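Local coordinates for protein SAR-endolysin (Enterobacteria phage P1, PDB 1XJU) that hydrolyses the beta-1,4 linkages of host peptidoglycan once released from the inner membrane, lysing the cell to free progeny phage, and is captured here in its inactive, secreted form, at residues Gly11-Cys16 against Ala51-Asn56; Asn65-Gly70 against Ser92-Tyr97; Met81-Phe86 against Lys140-Lys145. All coordinates share one frame; numbering follows the deposited sequence.

Contact 1: residues Gly11-Cys16 against Ala51-Asn56; sequences GNAEGC and ADWEKN
Trp53 reaches out of helix 46-67 and lays one face of its indole against the backbone of Asn12 and Ala13, where helix 13-18 begins. From CB, with CG anti to the backbone N (chi1 -170°), the ring system stands out from its own helix and reaches across to helix 13-18. The inner part of the indole, around CD2, sits beneath the peptide that joins Asn12 to Ala13: Ala13 N hangs 3.6 Å above the ring plane, over its centre. On the benzene side, Trp53 CE3 meets the methyl of Ala13, CB at 3.7 Å, while CZ3 touches Ala13 CA at 3.5 Å. CZ2 packs against the carbonyl carbon of Asn12, 3.4 Å from Trp53 CZ2 to Asn12 C. Next to it, Trp53 CH2 lies 3.4 Å from Asn12 O, while Cys16 CB approaches Trp53 CZ3 obliquely at 3.9 Å. Along the pyrrole edge, NE1 makes a weak hydrogen bond to Gly11 O, bent at 128°; a water lying at that edge donates to Gly11 O and accepts a weak bond from Trp53 NE1. Asn12 N-caps the helix, its OD1 taking the N-H of Gly15 at 2.8 Å, which fixes the turn resting on the ring. The short helix carries Glu14, assigned by inference as an active-site residue, and Cys16. The contact is mostly van der Waals: the indole face lies on the Asn12-Ala13 peptide and on the Ala13 and Cys16 carbons, while its N-H is shared between a weak, bent direct bond and a water. The Cys16-Cys23 disulfide, made from this helix, leaves catalytic Cys23 without a free thiol, in keeping with an inactive form.

Contact 2: residues Asn65-Gly70 against Ser92-Tyr97; sequences NQHFRG and SLRTYY
The His67 imidazole is sandwiched: the guanidinium of Arg94 lies flat on one face, and CB of the preceding Gln66 sits over the opposite one, 3.7 Å above the plane. Ring and guanidinium are nearly parallel, 11° apart, with centres 3.5 Å from each other. The closest pair is His67 NE2 to Arg94 NH1 at 3.3 Å, yet this is a face-on approach and not a hydrogen bond. A bend at the third torsion of Arg94 (chi3 69°) folds the guanidinium back over the imidazole. Phe68, by contrast, presents its edge. Leu93 O lies near the ring plane, 3.5 Å from Phe68 CZ, and the same CZ packs on Leu93 CB at 3.6 Å. Arg94 CG closes in obliquely on Phe68 CZ, so the aliphatic stem of the arginine serves the phenyl while its tip serves the imidazole. Leu93 O is also hydrogen-bonded to Thr107 OG1, and Phe68 also makes an edge-to-face contact with His110. The contact joins the C-terminal end of helix 46-67 to helix 90-94, which leads straight into strand 95-98 of the antiparallel pair with 103-106. Because the stack uses the faces of both groups, the N-H bonds of Arg94 point along its plane and past the imidazole; a neutral His67 would probably give a cation-pi attraction, whereas protonation would be expected to weaken it.

Contact 3: residues Met81-Phe86 against Lys140-Lys145; sequences MTSAAF and KIRREK
Ser83 OG and Arg142 CG are both anti to the backbone N (chi1 172° and 176°), which sends hydroxyl and guanidinium each toward the facing helix, 75-88 against 137-151. This is helix-to-helix packing in the core of the phage lysozyme fold, with polar groups at the interface. Arg142 bends at chi2, runs extended through chi3 and turns its guanidinium at chi4, bringing NH2 to Ser83 OG in a hydrogen bond of 2.9 Å. The serine oxygen sits at the edge of the guanidinium but tilted a little from its plane, by 16°. Neither group relies on the other alone. Glu146, one turn further along helix 137-151, takes a salt bridge from Arg142 NE and is hydrogen-bonded to Ser83 OG, both through OE1, so hydroxyl, guanidinium and carboxylate form a closed set in a buried setting. Such a set would be expected to stabilise the carboxylate charge of Glu146. Its other oxygen, OE2, pairs with Arg143 NE, and the two arginines therefore share one carboxylate. Arg143 folds more tightly, bending at both its second and third torsions, and its rotation is fixed by further partners: NH1 bonds to Asn87 OD1 and NH2 to Phe128 O. Against Ala84 of helix 75-88, Arg143 makes loose van der Waals packing: Ala84 CB is 4.2 Å from Arg143 NE, and Arg143 NH1 rests obliquely on Ala84 CA at 3.9 Å.

How the contacts relate
Helix 75-88 ties the three contacts together. Its Phe86, within contact 3, packs on contact 1 (Phe86 CZ to Trp53 CZ2, 3.6 Å), while Ala85 and Met81 meet contact 2 (Leu93 CD1 to Ala85 N, 3.6 Å; Phe68 CD1 to Met81 CE, 3.8 Å). Contacts 1 and 2 both use helix 46-67, yet their centres are about 22 Å apart, on opposite sides of the chain's centre; contact 3, close to that centre, sits about 15 and 14 Å from them. Contact 1 holds the disulfide partner of catalytic Cys23 and Glu14, probably an active-site residue, and the Arg142 side chain of contact 3 is about 8 Å from that of Cys23, whereas contact 2 lies away from the catalytic region.

Contact 1: residues Gly11-Cys16 against Ala51-Asn56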
loop_
_atom_site.group_PDB
_atom_site.type_symbol
_atom_site.label_atom_id
_atom_site.label_comp_id
_atom_site.label_asym_id
_atom_site.label_seq_id
_atom_site.Cartn_x
_atom_site.Cartn_y
_atom_site.Cartn_z
ATOM N N GLY A 11 -10.523 4.129 -3.788
ATOM C CA GLY A 11 -11.689 4.846 -3.364
ATOM C C GLY A 11 -11.464 6.333 -3.312
ATOM O O GLY A 11 -10.662 6.886 -3.995
ATOM N N ASN A 12 -12.206 7.006 -2.420
ATOM C CA ASN A 12 -12.202 8.454 -2.363
ATOM C C ASN A 12 -12.203 8.887 -0.921
ATOM O O ASN A 12 -12.370 8.103 -0.003
ATOM C CB ASN A 12 -13.362 9.039 -3.197
ATOM C CG ASN A 12 -14.694 8.514 -2.776
ATOM O OD1 ASN A 12 -15.034 8.582 -1.596
ATOM N ND2 ASN A 12 -15.492 8.009 -3.726
ATOM N N ALA A 13 -12.026 10.182 -0.729
ATOM C CA ALA A 13 -11.841 10.716 0.623
ATOM C C ALA A 13 -13.097 10.516 1.455
ATOM O O ALA A 13 -13.045 10.211 2.654
ATOM C CB ALA A 13 -11.472 12.148 0.561
ATOM N N GLU A 14 -14.245 10.626 0.831
ATOM C CA GLU A 14 -15.485 10.408 1.528
ATOM C C GLU A 14 -15.573 8.945 1.966
ATOM O O GLU A 14 -16.128 8.593 3.001
ATOM C CB GLU A 14 -16.638 10.882 0.625
ATOM C CG GLU A 14 -16.586 12.387 0.209
ATOM C CD GLU A 14 -15.321 12.923 -0.562
ATOM O OE1 GLU A 14 -14.799 12.249 -1.576
ATOM O OE2 GLU A 14 -14.848 14.089 -0.157
ATOM N N GLY A 15 -15.013 8.047 1.166
ATOM C CA GLY A 15 -14.889 6.638 1.552
ATOM C C GLY A 15 -13.988 6.406 2.766
ATOM O O GLY A 15 -14.282 5.549 3.594
ATOM N N CYS A 16 -12.901 7.128 2.854
ATOM C CA CYS A 16 -12.071 7.151 4.080
ATOM C C CYS A 16 -12.818 7.655 5.322
ATOM O O CYS A 16 -12.656 7.125 6.406
ATOM C CB CYS A 16 -10.792 7.942 3.811
ATOM S SG CYS A 16 -9.879 8.625 5.198
ATOM N N ALA A 51 -8.269 17.304 0.398
ATOM C CA ALA A 51 -7.471 18.198 -0.406
ATOM C C ALA A 51 -6.205 17.491 -0.908
ATOM O O ALA A 51 -5.726 17.817 -1.990
ATOM C CB ALA A 51 -7.075 19.398 0.419
ATOM N N ASP A 52 -5.665 16.583 -0.096
ATOM C CA ASP A 52 -4.412 15.921 -0.436
ATOM C C ASP A 52 -4.566 14.583 -1.119
ATOM O O ASP A 52 -3.560 13.925 -1.423
ATOM C CB ASP A 52 -3.611 15.769 0.838
ATOM C CG ASP A 52 -3.100 17.123 1.309
ATOM O OD1 ASP A 52 -2.521 17.185 2.395
ATOM O OD2 ASP A 52 -3.196 18.142 0.600
ATOM N N TRP A 53 -5.763 14.177 -1.415
ATOM C CA TRP A 53 -6.035 12.812 -1.857
ATOM C C TRP A 53 -5.273 12.516 -3.162
ATOM O O TRP A 53 -4.539 11.518 -3.254
ATOM C CB TRP A 53 -7.528 12.647 -2.053
ATOM C CG TRP A 53 -7.957 11.241 -2.275
ATOM C CD1 TRP A 53 -8.164 10.556 -3.437
ATOM C CD2 TRP A 53 -8.215 10.300 -1.237
ATOM N NE1 TRP A 53 -8.531 9.256 -3.192
ATOM C CE2 TRP A 53 -8.607 9.069 -1.847
ATOM C CE3 TRP A 53 -8.231 10.379 0.175
ATOM C CZ2 TRP A 53 -8.981 7.955 -1.099
ATOM C CZ3 TRP A 53 -8.611 9.295 0.892
ATOM C CH2 TRP A 53 -8.962 8.075 0.263
ATOM N N GLU A 54 -5.457 13.378 -4.174
ATOM C CA GLU A 54 -4.786 13.161 -5.464
ATOM C C GLU A 54 -3.292 13.251 -5.366
ATOM O O GLU A 54 -2.582 12.462 -6.013
ATOM C CB GLU A 54 -5.313 14.146 -6.514
ATOM C CG GLU A 54 -6.714 13.806 -6.888
ATOM C CD GLU A 54 -6.780 12.441 -7.558
ATOM O OE1 GLU A 54 -5.826 12.068 -8.274
ATOM O OE2 GLU A 54 -7.732 11.748 -7.301
ATOM N N LYS A 55 -2.787 14.175 -4.556
ATOM C CA LYS A 55 -1.362 14.279 -4.321
ATOM C C LYS A 55 -0.857 12.975 -3.738
ATOM O O LYS A 55 0.240 12.494 -4.119
ATOM C CB LYS A 55 -1.082 15.462 -3.356
ATOM C CG LYS A 55 0.350 15.532 -2.702
ATOM C CD LYS A 55 0.439 16.387 -1.381
ATOM C CE LYS A 55 1.896 16.527 -0.856
ATOM N NZ LYS A 55 2.638 17.687 -1.426
ATOM N N ASN A 56 -1.626 12.388 -2.844
ATOM C CA ASN A 56 -1.178 11.158 -2.220
ATOM C C ASN A 56 -1.200 9.986 -3.186
ATOM O O ASN A 56 -0.328 9.111 -3.105
ATOM C CB ASN A 56 -1.947 10.879 -0.930
ATOM C CG ASN A 56 -1.455 11.721 0.233
ATOM O OD1 ASN A 56 -0.255 11.931 0.395
ATOM N ND2 ASN A 56 -2.379 12.142 1.103
HETATM O O HOH W 1 -9.328 8.709 -6.032
#

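Contact 2: residues Asn65-Gly70 against Ser92-Tyr97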
loop_
_atom_site.group_PDB
_atom_site.type_symbol
_atom_site.label_atom_id
_atom_site.label_comp_id
_atom_site.label_asym_id
_atom_site.label_seq_id
_atom_site.Cartn_x
_atom_site.Cartn_y
_atom_site.Cartn_z
ATOM N N ASN A 65 7.132 3.663 -8.989
ATOM C CA ASN A 65 8.073 3.930 -10.065
ATOM C C ASN A 65 9.503 3.963 -9.579
ATOM O O ASN A 65 10.416 3.384 -10.228
ATOM C CB ASN A 65 7.690 5.243 -10.789
ATOM C CG ASN A 65 6.501 5.075 -11.672
ATOM O OD1 ASN A 65 6.219 3.975 -12.173
ATOM N ND2 ASN A 65 5.745 6.151 -11.864
ATOM N N GLN A 66 9.751 4.674 -8.484
ATOM C CA GLN A 66 11.131 4.869 -8.046
ATOM C C GLN A 66 11.752 3.678 -7.410
ATOM O O GLN A 66 12.971 3.425 -7.595
ATOM C CB GLN A 66 11.206 6.027 -7.071
ATOM C CG GLN A 66 11.000 7.373 -7.669
ATOM C CD GLN A 66 12.039 7.662 -8.726
ATOM O OE1 GLN A 66 13.239 7.434 -8.513
ATOM N NE2 GLN A 66 11.591 8.109 -9.881
ATOM N N HIS A 67 10.953 2.880 -6.711
ATOM C CA HIS A 67 11.483 1.859 -5.849
ATOM C C HIS A 67 11.048 0.427 -6.147
ATOM O O HIS A 67 11.527 -0.490 -5.502
ATOM C CB HIS A 67 11.248 2.210 -4.384
ATOM C CG HIS A 67 11.821 3.518 -4.025
ATOM N ND1 HIS A 67 13.166 3.804 -4.139
ATOM C CD2 HIS A 67 11.226 4.643 -3.563
ATOM C CE1 HIS A 67 13.366 5.057 -3.783
ATOM N NE2 HIS A 67 12.206 5.587 -3.446
ATOM N N PHE A 68 10.100 0.253 -7.082
ATOM C CA PHE A 68 9.532 -1.037 -7.411
ATOM C C PHE A 68 9.505 -1.308 -8.909
ATOM O O PHE A 68 8.800 -2.200 -9.363
ATOM C CB PHE A 68 8.129 -1.199 -6.778
ATOM C CG PHE A 68 8.155 -1.207 -5.282
ATOM C CD1 PHE A 68 8.151 -2.361 -4.591
ATOM C CD2 PHE A 68 8.203 -0.039 -4.579
ATOM C CE1 PHE A 68 8.190 -2.378 -3.226
ATOM C CE2 PHE A 68 8.275 -0.032 -3.192
ATOM C CZ PHE A 68 8.276 -1.202 -2.495
ATOM N N ARG A 69 10.261 -0.531 -9.687
ATOM C CA ARG A 69 10.307 -0.749 -11.157
ATOM C C ARG A 69 8.949 -0.578 -11.814
ATOM O O ARG A 69 8.618 -1.246 -12.782
ATOM C CB ARG A 69 10.990 -2.071 -11.538
ATOM C CG ARG A 69 12.501 -2.030 -11.306
ATOM C CD ARG A 69 13.146 -3.339 -11.739
ATOM N NE ARG A 69 12.899 -3.546 -13.168
ATOM C CZ ARG A 69 12.989 -4.687 -13.821
ATOM N NH1 ARG A 69 13.402 -5.759 -13.191
ATOM N NH2 ARG A 69 12.659 -4.727 -15.096
ATOM N N GLY A 70 8.147 0.353 -11.279
ATOM C CA GLY A 70 6.799 0.539 -11.744
ATOM C C GLY A 70 6.664 0.711 -13.239
ATOM O O GLY A 70 5.723 0.246 -13.822
ATOM N N SER A 92 6.989 1.294 4.325
ATOM C CA SER A 92 6.486 0.010 4.783
ATOM C C SER A 92 6.563 -1.083 3.734
ATOM O O SER A 92 6.648 -2.249 4.111
ATOM C CB SER A 92 5.051 0.133 5.295
ATOM O OG SER A 92 4.998 0.898 6.507
ATOM N N LEU A 93 6.503 -0.731 2.461
ATOM C CA LEU A 93 6.605 -1.723 1.404
ATOM C C LEU A 93 8.041 -2.052 1.049
ATOM O O LEU A 93 8.289 -3.078 0.404
ATOM C CB LEU A 93 5.870 -1.270 0.167
ATOM C CG LEU A 93 4.382 -1.119 0.287
ATOM C CD1 LEU A 93 3.756 -0.696 -1.037
ATOM C CD2 LEU A 93 3.743 -2.399 0.834
ATOM N N ARG A 94 8.980 -1.191 1.451
ATOM C CA ARG A 94 10.410 -1.343 1.107
ATOM C C ARG A 94 11.197 -2.186 2.103
ATOM O O ARG A 94 12.075 -2.971 1.714
ATOM C CB ARG A 94 11.052 0.023 0.919
ATOM C CG ARG A 94 10.557 0.789 -0.274
ATOM C CD ARG A 94 11.097 2.184 -0.373
ATOM N NE ARG A 94 12.537 2.120 -0.685
ATOM C CZ ARG A 94 13.335 3.170 -0.748
ATOM N NH1 ARG A 94 12.861 4.358 -0.466
ATOM N NH2 ARG A 94 14.619 3.019 -1.058
ATOM N N THR A 95 10.950 -1.975 3.389
ATOM C CA THR A 95 11.617 -2.701 4.445
ATOM C C THR A 95 10.679 -3.021 5.552
ATOM O O THR A 95 9.601 -2.440 5.697
ATOM C CB THR A 95 12.828 -1.902 5.029
ATOM O OG1 THR A 95 12.353 -0.726 5.693
ATOM C CG2 THR A 95 13.870 -1.497 3.969
ATOM N N TYR A 96 11.134 -3.935 6.405
ATOM C CA TYR A 96 10.445 -4.219 7.650
ATOM C C TYR A 96 11.489 -4.529 8.704
ATOM O O TYR A 96 12.620 -4.882 8.399
ATOM C CB TYR A 96 9.458 -5.399 7.519
ATOM C CG TYR A 96 10.107 -6.771 7.486
ATOM C CD1 TYR A 96 10.595 -7.285 6.294
ATOM C CD2 TYR A 96 10.203 -7.564 8.620
ATOM C CE1 TYR A 96 11.214 -8.512 6.243
ATOM C CE2 TYR A 96 10.799 -8.830 8.560
ATOM C CZ TYR A 96 11.285 -9.294 7.375
ATOM O OH TYR A 96 11.879 -10.529 7.378
ATOM N N TYR A 97 11.108 -4.370 9.962
ATOM C CA TYR A 97 12.015 -4.652 11.055
ATOM C C TYR A 97 11.912 -6.121 11.436
ATOM O O TYR A 97 10.885 -6.594 11.820
ATOM C CB TYR A 97 11.713 -3.775 12.275
ATOM C CG TYR A 97 12.720 -4.009 13.377
ATOM C CD1 TYR A 97 12.477 -4.914 14.383
ATOM C CD2 TYR A 97 13.932 -3.420 13.328
ATOM C CE1 TYR A 97 13.412 -5.164 15.390
ATOM C CE2 TYR A 97 14.886 -3.653 14.343
ATOM C CZ TYR A 97 14.610 -4.546 15.325
ATOM O OH TYR A 97 15.550 -4.762 16.292
#

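Contact 3: residues Met81-Phe86 against Lys140-Lys145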
loop_
_atom_site.group_PDB
_atom_site.type_symbol
_atom_site.label_atom_id
_atom_site.label_comp_id
_atom_site.label_asym_id
_atom_site.label_seq_id
_atom_site.Cartn_x
_atom_site.Cartn_y
_atom_site.Cartn_z
ATOM N N MET A 81 -0.145 -2.177 -6.877
ATOM C CA MET A 81 0.962 -1.752 -6.032
ATOM C C MET A 81 0.792 -0.304 -5.579
ATOM O O MET A 81 1.124 0.061 -4.445
ATOM C CB MET A 81 2.293 -1.932 -6.784
ATOM C CG MET A 81 2.670 -3.408 -6.946
ATOM S SD MET A 81 3.014 -4.259 -5.374
ATOM C CE MET A 81 4.551 -3.433 -4.868
ATOM N N THR A 82 0.256 0.542 -6.439
ATOM C CA THR A 82 -0.023 1.921 -6.089
ATOM C C THR A 82 -1.048 1.962 -4.970
ATOM O O THR A 82 -0.906 2.718 -4.013
ATOM C CB THR A 82 -0.527 2.722 -7.298
ATOM O OG1 THR A 82 0.555 2.882 -8.247
ATOM C CG2 THR A 82 -0.993 4.125 -6.895
ATOM N N SER A 83 -2.105 1.185 -5.081
ATOM C CA SER A 83 -3.107 1.073 -4.017
ATOM C C SER A 83 -2.440 0.697 -2.706
ATOM O O SER A 83 -2.720 1.327 -1.670
ATOM C CB SER A 83 -4.143 0.031 -4.429
ATOM O OG SER A 83 -5.039 -0.265 -3.355
ATOM N N ALA A 84 -1.564 -0.309 -2.692
ATOM C CA ALA A 84 -0.901 -0.724 -1.475
ATOM C C ALA A 84 -0.033 0.399 -0.929
ATOM O O ALA A 84 -0.025 0.642 0.299
ATOM C CB ALA A 84 -0.072 -1.976 -1.738
ATOM N N ALA A 85 0.696 1.087 -1.782
ATOM C CA ALA A 85 1.560 2.175 -1.350
ATOM C C ALA A 85 0.719 3.337 -0.792
ATOM O O ALA A 85 1.124 3.988 0.164
ATOM C CB ALA A 85 2.448 2.634 -2.471
ATOM N N PHE A 86 -0.421 3.615 -1.383
ATOM C CA PHE A 86 -1.313 4.666 -0.897
ATOM C C PHE A 86 -1.752 4.336 0.518
ATOM O O PHE A 86 -1.792 5.197 1.404
ATOM C CB PHE A 86 -2.507 4.794 -1.822
ATOM C CG PHE A 86 -3.519 5.803 -1.389
ATOM C CD1 PHE A 86 -4.577 5.452 -0.602
ATOM C CD2 PHE A 86 -3.407 7.135 -1.807
ATOM C CE1 PHE A 86 -5.524 6.380 -0.197
ATOM C CE2 PHE A 86 -4.377 8.069 -1.437
ATOM C CZ PHE A 86 -5.435 7.668 -0.614
ATOM N N LYS A 140 -6.048 -7.481 5.517
ATOM C CA LYS A 140 -5.908 -8.737 4.792
ATOM C C LYS A 140 -6.840 -8.794 3.591
ATOM O O LYS A 140 -6.424 -9.189 2.473
ATOM C CB LYS A 140 -6.194 -9.905 5.734
ATOM C CG LYS A 140 -5.843 -11.194 5.084
ATOM C CD LYS A 140 -6.203 -12.376 5.936
ATOM C CE LYS A 140 -7.691 -12.519 6.144
ATOM N NZ LYS A 140 -8.026 -13.915 6.720
ATOM N N ILE A 141 -8.082 -8.399 3.748
ATOM C CA ILE A 141 -9.015 -8.404 2.671
ATOM C C ILE A 141 -8.554 -7.499 1.522
ATOM O O ILE A 141 -8.597 -7.871 0.325
ATOM C CB ILE A 141 -10.389 -7.937 3.176
ATOM C CG1 ILE A 141 -11.036 -8.985 4.052
ATOM C CG2 ILE A 141 -11.286 -7.693 1.999
ATOM C CD1 ILE A 141 -12.309 -8.446 4.724
ATOM N N ARG A 142 -8.138 -6.295 1.869
ATOM C CA ARG A 142 -7.618 -5.311 0.933
ATOM C C ARG A 142 -6.460 -5.897 0.161
ATOM O O ARG A 142 -6.436 -5.735 -1.065
ATOM C CB ARG A 142 -7.245 -4.066 1.723
ATOM C CG ARG A 142 -6.605 -2.974 0.940
ATOM C CD ARG A 142 -7.422 -2.478 -0.216
ATOM N NE ARG A 142 -6.772 -1.269 -0.826
ATOM C CZ ARG A 142 -6.955 0.004 -0.474
ATOM N NH1 ARG A 142 -7.942 0.312 0.380
ATOM N NH2 ARG A 142 -6.289 0.993 -1.055
ATOM N N ARG A 143 -5.488 -6.440 0.852
ATOM C CA ARG A 143 -4.307 -7.012 0.175
ATOM C C ARG A 143 -4.695 -8.119 -0.789
ATOM O O ARG A 143 -4.108 -8.243 -1.874
ATOM C CB ARG A 143 -3.307 -7.524 1.169
ATOM C CG ARG A 143 -2.630 -6.455 2.043
ATOM C CD ARG A 143 -1.771 -5.454 1.347
ATOM N NE ARG A 143 -2.475 -4.288 0.881
ATOM C CZ ARG A 143 -2.799 -3.263 1.669
ATOM N NH1 ARG A 143 -3.358 -2.202 1.156
ATOM N NH2 ARG A 143 -2.576 -3.338 2.977
ATOM N N GLU A 144 -5.661 -8.945 -0.416
ATOM C CA GLU A 144 -6.080 -10.049 -1.307
ATOM C C GLU A 144 -6.778 -9.530 -2.521
ATOM O O GLU A 144 -6.564 -10.024 -3.649
ATOM C CB GLU A 144 -6.912 -11.068 -0.525
ATOM C CG GLU A 144 -6.100 -11.749 0.569
ATOM C CD GLU A 144 -6.897 -12.609 1.530
ATOM O OE1 GLU A 144 -8.136 -12.557 1.452
ATOM O OE2 GLU A 144 -6.261 -13.299 2.388
ATOM N N LYS A 145 -7.587 -8.509 -2.397
ATOM C CA LYS A 145 -8.210 -7.916 -3.542
ATOM C C LYS A 145 -7.178 -7.232 -4.469
ATOM O O LYS A 145 -7.229 -7.374 -5.704
ATOM C CB LYS A 145 -9.268 -6.890 -3.139
ATOM C CG LYS A 145 -10.476 -7.495 -2.508
ATOM C CD LYS A 145 -11.479 -6.499 -2.070
ATOM C CE LYS A 145 -12.646 -7.219 -1.404
ATOM N NZ LYS A 145 -13.441 -8.119 -2.281
#